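Local atomic coordinates of sensor protein (Shewanella sp. W3-18-1, PDB entry 3MYF), a protein that probably relays phosphoryl groups through the HPt (histidine-containing phosphotransfer) domain of a hybrid sensor histidine kinase. Residues 84-88 with 89-93; 93-96 with 97-101; 103-106 with 107-111. One frame throughout, in Å; residues are numbered along the deposited sequence.

Contact 1 (84-88 with 89-93)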
loop_
_atom_site.group_PDB
_atom_site.type_symbol
_atom_site.label_atom_id
_atom_site.label_comp_id
_atom_site.label_asym_id
_atom_site.label_seq_id
_atom_site.Cartn_x
_atom_site.Cartn_y
_atom_site.Cartn_z
ATOM N N ARG A 84 -6.231 -21.954 -11.575
ATOM C CA ARG A 84 -6.608 -23.155 -12.348
ATOM C C ARG A 84 -5.812 -23.299 -13.656
ATOM O O ARG A 84 -6.046 -24.222 -14.434
ATOM C CB ARG A 84 -8.114 -23.141 -12.676
ATOM C CG ARG A 84 -9.028 -23.013 -11.465
ATOM C CD ARG A 84 -10.515 -23.234 -11.814
ATOM N NE ARG A 84 -11.071 -22.250 -12.756
ATOM C CZ ARG A 84 -11.703 -21.126 -12.409
ATOM N NH1 ARG A 84 -12.179 -20.317 -13.349
ATOM N NH2 ARG A 84 -11.861 -20.801 -11.133
ATOM N N GLN A 85 -4.886 -22.376 -13.893
ATOM C CA GLN A 85 -4.044 -22.378 -15.095
ATOM C C GLN A 85 -4.771 -22.060 -16.393
ATOM O O GLN A 85 -4.357 -22.498 -17.477
ATOM C CB GLN A 85 -3.205 -23.663 -15.225
ATOM C CG GLN A 85 -2.077 -23.775 -14.202
ATOM C CD GLN A 85 -1.028 -22.653 -14.302
ATOM O OE1 GLN A 85 -0.143 -22.547 -13.450
ATOM N NE2 GLN A 85 -1.125 -21.820 -15.338
ATOM N N THR A 86 -5.837 -21.267 -16.311
ATOM C CA THR A 86 -6.335 -20.689 -17.550
ATOM C C THR A 86 -5.339 -19.630 -17.969
ATOM O O THR A 86 -4.922 -18.807 -17.141
ATOM C CB THR A 86 -7.852 -20.267 -17.579
ATOM O OG1 THR A 86 -7.990 -18.918 -18.029
ATOM C CG2 THR A 86 -8.544 -20.470 -16.269
ATOM N N PRO A 87 -4.909 -19.678 -19.244
ATOM C CA PRO A 87 -3.898 -18.742 -19.698
ATOM C C PRO A 87 -4.448 -17.319 -19.704
ATOM O O PRO A 87 -5.662 -17.134 -19.865
ATOM C CB PRO A 87 -3.590 -19.225 -21.125
ATOM C CG PRO A 87 -4.842 -19.871 -21.585
ATOM C CD PRO A 87 -5.429 -20.517 -20.341
ATOM N N VAL A 88 -3.557 -16.343 -19.522
ATOM C CA VAL A 88 -3.893 -14.913 -19.473
ATOM C C VAL A 88 -4.747 -14.499 -20.668
ATOM O O VAL A 88 -5.717 -13.741 -20.513
ATOM C CB VAL A 88 -2.597 -14.063 -19.384
ATOM C CG1 VAL A 88 -2.828 -12.546 -19.702
ATOM C CG2 VAL A 88 -1.967 -14.239 -18.024
ATOM N N GLU A 89 -4.381 -15.030 -21.842
ATOM C CA GLU A 89 -5.074 -14.772 -23.099
ATOM C C GLU A 89 -6.581 -15.002 -23.000
ATOM O O GLU A 89 -7.378 -14.222 -23.538
ATOM C CB GLU A 89 -4.496 -15.679 -24.199
ATOM C CG GLU A 89 -5.100 -15.491 -25.567
ATOM C CD GLU A 89 -4.423 -16.354 -26.596
ATOM O OE1 GLU A 89 -4.508 -17.607 -26.475
ATOM O OE2 GLU A 89 -3.813 -15.769 -27.520
ATOM N N ASP A 90 -6.964 -16.077 -22.325
ATOM C CA ASP A 90 -8.371 -16.430 -22.226
ATOM C C ASP A 90 -9.111 -15.540 -21.224
ATOM O O ASP A 90 -10.350 -15.540 -21.179
ATOM C CB ASP A 90 -8.528 -17.901 -21.867
ATOM C CG ASP A 90 -8.117 -18.835 -23.009
ATOM O OD1 ASP A 90 -7.709 -18.374 -24.114
ATOM O OD2 ASP A 90 -8.201 -20.048 -22.787
ATOM N N LEU A 91 -8.356 -14.776 -20.441
ATOM C CA LEU A 91 -8.946 -13.889 -19.443
ATOM C C LEU A 91 -8.940 -12.442 -19.898
ATOM O O LEU A 91 -9.277 -11.549 -19.116
ATOM C CB LEU A 91 -8.244 -14.034 -18.085
ATOM C CG LEU A 91 -8.436 -15.360 -17.357
ATOM C CD1 LEU A 91 -7.377 -15.559 -16.284
ATOM C CD2 LEU A 91 -9.827 -15.466 -16.772
ATOM N N GLU A 92 -8.581 -12.213 -21.164
ATOM C CA GLU A 92 -8.491 -10.849 -21.698
ATOM C C GLU A 92 -9.756 -10.016 -21.427
ATOM O O GLU A 92 -9.629 -8.875 -21.011
ATOM C CB GLU A 92 -8.118 -10.825 -23.193
ATOM C CG GLU A 92 -7.891 -9.403 -23.727
ATOM C CD GLU A 92 -7.794 -9.321 -25.251
ATOM O OE1 GLU A 92 -7.333 -8.272 -25.765
ATOM O OE2 GLU A 92 -8.180 -10.299 -25.938
ATOM N N PRO A 93 -10.968 -10.580 -21.669
ATOM C CA PRO A 93 -12.166 -9.789 -21.396
ATOM C C PRO A 93 -12.226 -9.284 -19.935
ATOM O O PRO A 93 -12.481 -8.095 -19.699
ATOM C CB PRO A 93 -13.310 -10.776 -21.696
ATOM C CG PRO A 93 -12.730 -11.680 -22.753
ATOM C CD PRO A 93 -11.322 -11.892 -22.261
#
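Leu91 packs against Thr86 on the inner side of this turn, while Asp90 lies beside the ring of Pro87 on its outer side. The inner side is the closely packed one. The Leu91 branch point meets the threonine hydroxyl, CG to OG1 at 3.6 Å, and the two side chains cross at about a right angle. Threonine suits this place because its hydroxyl, while carbon packs against it, keeps a polar partner in a weak hydrogen bond from Thr86 OG1 to Pro87 O at 3.5 Å. With CG set anti to its carbonyl carbon (chi1 -68°), the leucine fork is carried back over the preceding loop; Leu91 CB also rests on Val88 O at 3.5 Å. Leu91 is buried against Ala81 and Leu82 of helix 69-83, and Val88 against Leu82 and Met52 of helix 49-63, so branched apolar residues fit both places. Cutting Leu91 back to an alanine removes the fork, which would probably leave a gap between Thr86 and helix 69-83. The backbone is a short 3-10 turn, leading from the Schellman motif at Gln85, which ends the preceding helix, to the last helix of the HPt four-helix bundle. Two i to i+3 bonds hold it: Asp90 N gives to Pro87 O at 3.0 Å and Leu91 N to Val88 O at 2.8 Å. Leu91 itself occupies the N-cap, though without a polar side-chain atom. Gln49, at the start of helix 49-63, donates its side-chain amide to Thr86 O. Pro87, Glu89 and Asp90 form the exposed side. There Asp90 OD2 lies 3.6 Å from Pro87 CG, the side chains meeting at an oblique angle, and Glu89 sends its extended chain away from the loop, as a charged residue at an exposed place can.

Contact 2 (93-96 with 97-101)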
loop_
_atom_site.group_PDB
_atom_site.type_symbol
_atom_site.label_atom_id
_atom_site.label_comp_id
_atom_site.label_asym_id
_atom_site.label_seq_id
_atom_site.Cartn_x
_atom_site.Cartn_y
_atom_site.Cartn_z
ATOM N N PRO A 93 -10.968 -10.580 -21.669
ATOM C CA PRO A 93 -12.166 -9.789 -21.396
ATOM C C PRO A 93 -12.226 -9.284 -19.935
ATOM O O PRO A 93 -12.481 -8.095 -19.699
ATOM C CB PRO A 93 -13.310 -10.776 -21.696
ATOM C CG PRO A 93 -12.730 -11.680 -22.753
ATOM C CD PRO A 93 -11.322 -11.892 -22.261
ATOM N N GLU A 94 -11.965 -10.167 -18.976
ATOM C CA GLU A 94 -12.024 -9.791 -17.544
ATOM C C GLU A 94 -10.885 -8.873 -17.142
ATOM O O GLU A 94 -11.071 -7.957 -16.315
ATOM C CB GLU A 94 -12.029 -11.036 -16.637
ATOM C CG GLU A 94 -13.289 -11.877 -16.742
ATOM C CD GLU A 94 -13.185 -13.046 -17.719
ATOM O OE1 GLU A 94 -12.353 -13.031 -18.659
ATOM O OE2 GLU A 94 -13.972 -13.988 -17.548
ATOM N N ILE A 95 -9.704 -9.090 -17.724
ATOM C CA ILE A 95 -8.560 -8.235 -17.389
ATOM C C ILE A 95 -8.770 -6.825 -17.927
ATOM O O ILE A 95 -8.489 -5.825 -17.225
ATOM C CB ILE A 95 -7.229 -8.853 -17.867
ATOM C CG1 ILE A 95 -6.927 -10.099 -17.029
ATOM C CG2 ILE A 95 -6.099 -7.822 -17.796
ATOM C CD1 ILE A 95 -5.893 -11.053 -17.672
ATOM N N LEU A 96 -9.302 -6.732 -19.148
ATOM C CA LEU A 96 -9.612 -5.427 -19.751
ATOM C C LEU A 96 -10.681 -4.696 -18.942
ATOM O O LEU A 96 -10.608 -3.465 -18.743
ATOM C CB LEU A 96 -10.042 -5.558 -21.228
ATOM C CG LEU A 96 -8.975 -5.869 -22.295
ATOM C CD1 LEU A 96 -9.596 -6.103 -23.679
ATOM C CD2 LEU A 96 -7.884 -4.787 -22.391
ATOM N N GLU A 97 -11.684 -5.451 -18.495
ATOM C CA GLU A 97 -12.732 -4.899 -17.659
ATOM C C GLU A 97 -12.123 -4.423 -16.339
ATOM O O GLU A 97 -12.524 -3.386 -15.802
ATOM C CB GLU A 97 -13.787 -5.948 -17.371
ATOM C CG GLU A 97 -15.045 -5.383 -16.738
ATOM C CD GLU A 97 -16.078 -6.457 -16.466
ATOM O OE1 GLU A 97 -15.880 -7.607 -16.953
ATOM O OE2 GLU A 97 -17.086 -6.145 -15.786
ATOM N N LEU A 98 -11.189 -5.201 -15.804
ATOM C CA LEU A 98 -10.527 -4.800 -14.559
ATOM C C LEU A 98 -9.723 -3.517 -14.725
ATOM O O LEU A 98 -9.787 -2.614 -13.858
ATOM C CB LEU A 98 -9.648 -5.898 -13.987
ATOM C CG LEU A 98 -8.826 -5.489 -12.747
ATOM C CD1 LEU A 98 -9.701 -5.258 -11.498
ATOM C CD2 LEU A 98 -7.792 -6.568 -12.495
ATOM N N LEU A 99 -8.971 -3.418 -15.822
ATOM C CA LEU A 99 -8.177 -2.198 -16.068
ATOM C C LEU A 99 -9.067 -0.972 -16.149
ATOM O O LEU A 99 -8.753 0.067 -15.562
ATOM C CB LEU A 99 -7.353 -2.329 -17.353
ATOM C CG LEU A 99 -6.147 -3.258 -17.236
ATOM C CD1 LEU A 99 -5.575 -3.559 -18.631
ATOM C CD2 LEU A 99 -5.093 -2.648 -16.324
ATOM N N ASP A 100 -10.177 -1.089 -16.875
ATOM C CA ASP A 100 -11.130 0.014 -16.995
ATOM C C ASP A 100 -11.663 0.409 -15.606
ATOM O O ASP A 100 -11.795 1.605 -15.293
ATOM C CB ASP A 100 -12.296 -0.382 -17.916
ATOM C CG ASP A 100 -13.294 0.730 -18.095
ATOM O OD1 ASP A 100 -14.382 0.661 -17.488
ATOM O OD2 ASP A 100 -12.992 1.685 -18.829
ATOM N N GLU A 101 -11.971 -0.596 -14.795
ATOM C CA GLU A 101 -12.425 -0.374 -13.425
ATOM C C GLU A 101 -11.387 0.342 -12.550
ATOM O O GLU A 101 -11.753 1.190 -11.750
ATOM C CB GLU A 101 -12.890 -1.688 -12.777
ATOM C CG GLU A 101 -13.542 -1.555 -11.380
ATOM C CD GLU A 101 -14.830 -0.729 -11.356
ATOM O OE1 GLU A 101 -15.476 -0.523 -12.406
ATOM O OE2 GLU A 101 -15.217 -0.299 -10.259
HETATM O O HOH W 1 -15.620 -8.718 -19.289
#
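Ile95 and Leu99, one turn apart, come together on the side facing helix 19-46, while Glu97 extends along the exposed side toward helix 69-83. The aliphatic pair meets loosely by methyl groups, Ile95 CG2 to Leu99 CD1 at 4.4 Å. Leu99 holds CG anti to its carbonyl carbon (chi1 -74°), which lays it back over Ile95 O, CG to O at 3.5 Å. Both residues touch Ile40 of helix 19-46, and Ile95 adds Met52 of helix 49-63. Leu98 points differently: its CG is anti to the backbone N (chi1 175°), and its side chain reaches Ile56. Ile95, Leu98 and Leu99, all branched and apolar, thus give this amphipathic helix, a member of the HPt four-helix bundle, its inward face. The i to i+4 bonds are regular, with Leu99 N to Ile95 O at 2.8 Å and Asp100 N to Leu96 O nearly straight at 166°. On the polar side, a water bridges the extended Glu97 to the backbone: it donates to Glu97 OE1 at 2.6 Å and, weakly, to Pro93 O at 3.2 Å, the same oxygen that receives Glu97 N. Glu97 also has a long, weak ion pair with Arg73, whereas Asp100 forms a salt bridge with Lys104.

Contact 3 (103-106 with 107-111)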
loop_
_atom_site.group_PDB
_atom_site.type_symbol
_atom_site.label_atom_id
_atom_site.label_comp_id
_atom_site.label_asym_id
_atom_site.label_seq_id
_atom_site.Cartn_x
_atom_site.Cartn_y
_atom_site.Cartn_z
ATOM N N THR A 103 -9.083 2.520 -13.458
ATOM C CA THR A 103 -9.143 3.927 -13.816
ATOM C C THR A 103 -10.266 4.655 -13.054
ATOM O O THR A 103 -10.050 5.750 -12.531
ATOM C CB THR A 103 -9.280 4.119 -15.345
ATOM O OG1 THR A 103 -8.092 3.645 -15.983
ATOM C CG2 THR A 103 -9.450 5.600 -15.695
ATOM N N LYS A 104 -11.453 4.050 -12.987
ATOM C CA LYS A 104 -12.573 4.638 -12.226
ATOM C C LYS A 104 -12.308 4.662 -10.717
ATOM O O LYS A 104 -12.753 5.575 -10.009
ATOM C CB LYS A 104 -13.879 3.884 -12.491
ATOM C CG LYS A 104 -14.365 3.929 -13.937
ATOM C CD LYS A 104 -15.410 2.847 -14.174
ATOM C CE LYS A 104 -15.909 2.882 -15.598
ATOM N NZ LYS A 104 -16.715 1.676 -15.906
ATOM N N VAL A 105 -11.624 3.640 -10.224
ATOM C CA VAL A 105 -11.265 3.547 -8.793
ATOM C C VAL A 105 -10.254 4.635 -8.418
ATOM O O VAL A 105 -10.390 5.270 -7.361
ATOM C CB VAL A 105 -10.733 2.121 -8.408
ATOM C CG1 VAL A 105 -10.059 2.118 -7.017
ATOM C CG2 VAL A 105 -11.881 1.098 -8.418
ATOM N N GLU A 106 -9.260 4.856 -9.281
ATOM C CA GLU A 106 -8.259 5.919 -9.066
ATOM C C GLU A 106 -8.948 7.273 -8.950
ATOM O O GLU A 106 -8.610 8.088 -8.078
ATOM C CB GLU A 106 -7.224 5.957 -10.194
ATOM C CG GLU A 106 -6.191 4.828 -10.143
ATOM C CD GLU A 106 -5.298 4.761 -11.378
ATOM O OE1 GLU A 106 -5.676 5.342 -12.419
ATOM O OE2 GLU A 106 -4.223 4.104 -11.316
ATOM N N SER A 107 -9.903 7.524 -9.840
ATOM C CA SER A 107 -10.635 8.790 -9.809
ATOM C C SER A 107 -11.496 8.899 -8.550
ATOM O O SER A 107 -11.537 9.954 -7.899
ATOM C CB SER A 107 -11.501 8.956 -11.061
ATOM O OG SER A 107 -12.484 9.967 -10.826
ATOM N N ALA A 108 -12.187 7.812 -8.211
ATOM C CA ALA A 108 -13.125 7.813 -7.086
ATOM C C ALA A 108 -12.403 8.028 -5.765
ATOM O O ALA A 108 -12.861 8.807 -4.923
ATOM C CB ALA A 108 -13.914 6.529 -7.051
ATOM N N VAL A 109 -11.269 7.347 -5.592
ATOM C CA VAL A 109 -10.484 7.478 -4.362
ATOM C C VAL A 109 -9.867 8.875 -4.242
ATOM O O VAL A 109 -9.943 9.501 -3.170
ATOM C CB VAL A 109 -9.403 6.374 -4.225
ATOM C CG1 VAL A 109 -8.598 6.556 -2.940
ATOM C CG2 VAL A 109 -10.032 4.986 -4.249
ATOM N N LYS A 110 -9.294 9.380 -5.339
ATOM C CA LYS A 110 -8.756 10.753 -5.380
ATOM C C LYS A 110 -9.828 11.797 -5.059
ATOM O O LYS A 110 -9.536 12.888 -4.537
ATOM C CB LYS A 110 -8.135 11.052 -6.744
ATOM C CG LYS A 110 -6.793 10.389 -6.975
ATOM C CD LYS A 110 -6.171 10.856 -8.281
ATOM C CE LYS A 110 -5.201 9.815 -8.830
ATOM N NZ LYS A 110 -4.028 10.469 -9.495
ATOM N N GLN A 111 -11.074 11.456 -5.366
ATOM C CA GLN A 111 -12.204 12.322 -5.053
ATOM C C GLN A 111 -12.557 12.241 -3.568
ATOM O O GLN A 111 -12.783 13.281 -2.912
ATOM C CB GLN A 111 -13.408 11.953 -5.935
#
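Val105 places CG1 anti to its backbone N (chi1 167°), and Val109 takes nearly the same first torsion (179°), which leaves its CG2 beside its own N and facing back down the helix. The two valines therefore lie side by side, pointing the same way, and meet Val105 CG1 to Val109 CG2 at 4.0 Å. Val109 CG2 also presses closely on Val105 O, at 3.1 Å, the oxygen that accepts Val109 N at 2.9 Å. Compact and beta-branched, they suit a buried stripe. This is the i, i+4 packing of an amphipathic helix in the HPt bundle: this part of it packs on helix 19-46 through Val105, Glu106 and Lys110, and on the N-terminal segment through Val105 at Thr5 and through Ala108 and Val109 at Leu6. The small methyl of Ala108 suits a place close against that leucine. Farther round, the first torsion of Lys110 (-75°) runs its chain back past Glu106 O, with Lys110 CG 3.1 Å from that oxygen, which also receives Lys110 N. The charged ends do not pair: Lys110 NZ stays 6.1 Å from Glu106 OE1, so any attraction between them is probably only a mild, longer-range one. Both chains also pack on apolar neighbours, probably through their methylenes, Glu106 on Leu33 and Val37, Lys110 on Leu30. Lys104 heads the other way, to its partner Asp100.

From the N-terminal end, contact 1 (84-88 with 89-93) spans the turn between helices 69-83 and 92-116, and closes it with a short 3-10 run. Contacts 2 and 3 close no loop; each spans one turn or so of helix 92-116. None nests in or crosses another: they follow in series. Contacts 1 and 2 share Pro93, and Val88 O touches Ile95 CD1 at 3.9 Å, so the turn packs directly on the new helix. The segments of contacts 2 and 3 follow closely along that one helix. Contact 1 ties to helices 69-83 and 49-63, contact 2 to these and to helix 19-46, and contact 3 to helix 19-46 and the N-terminal segment.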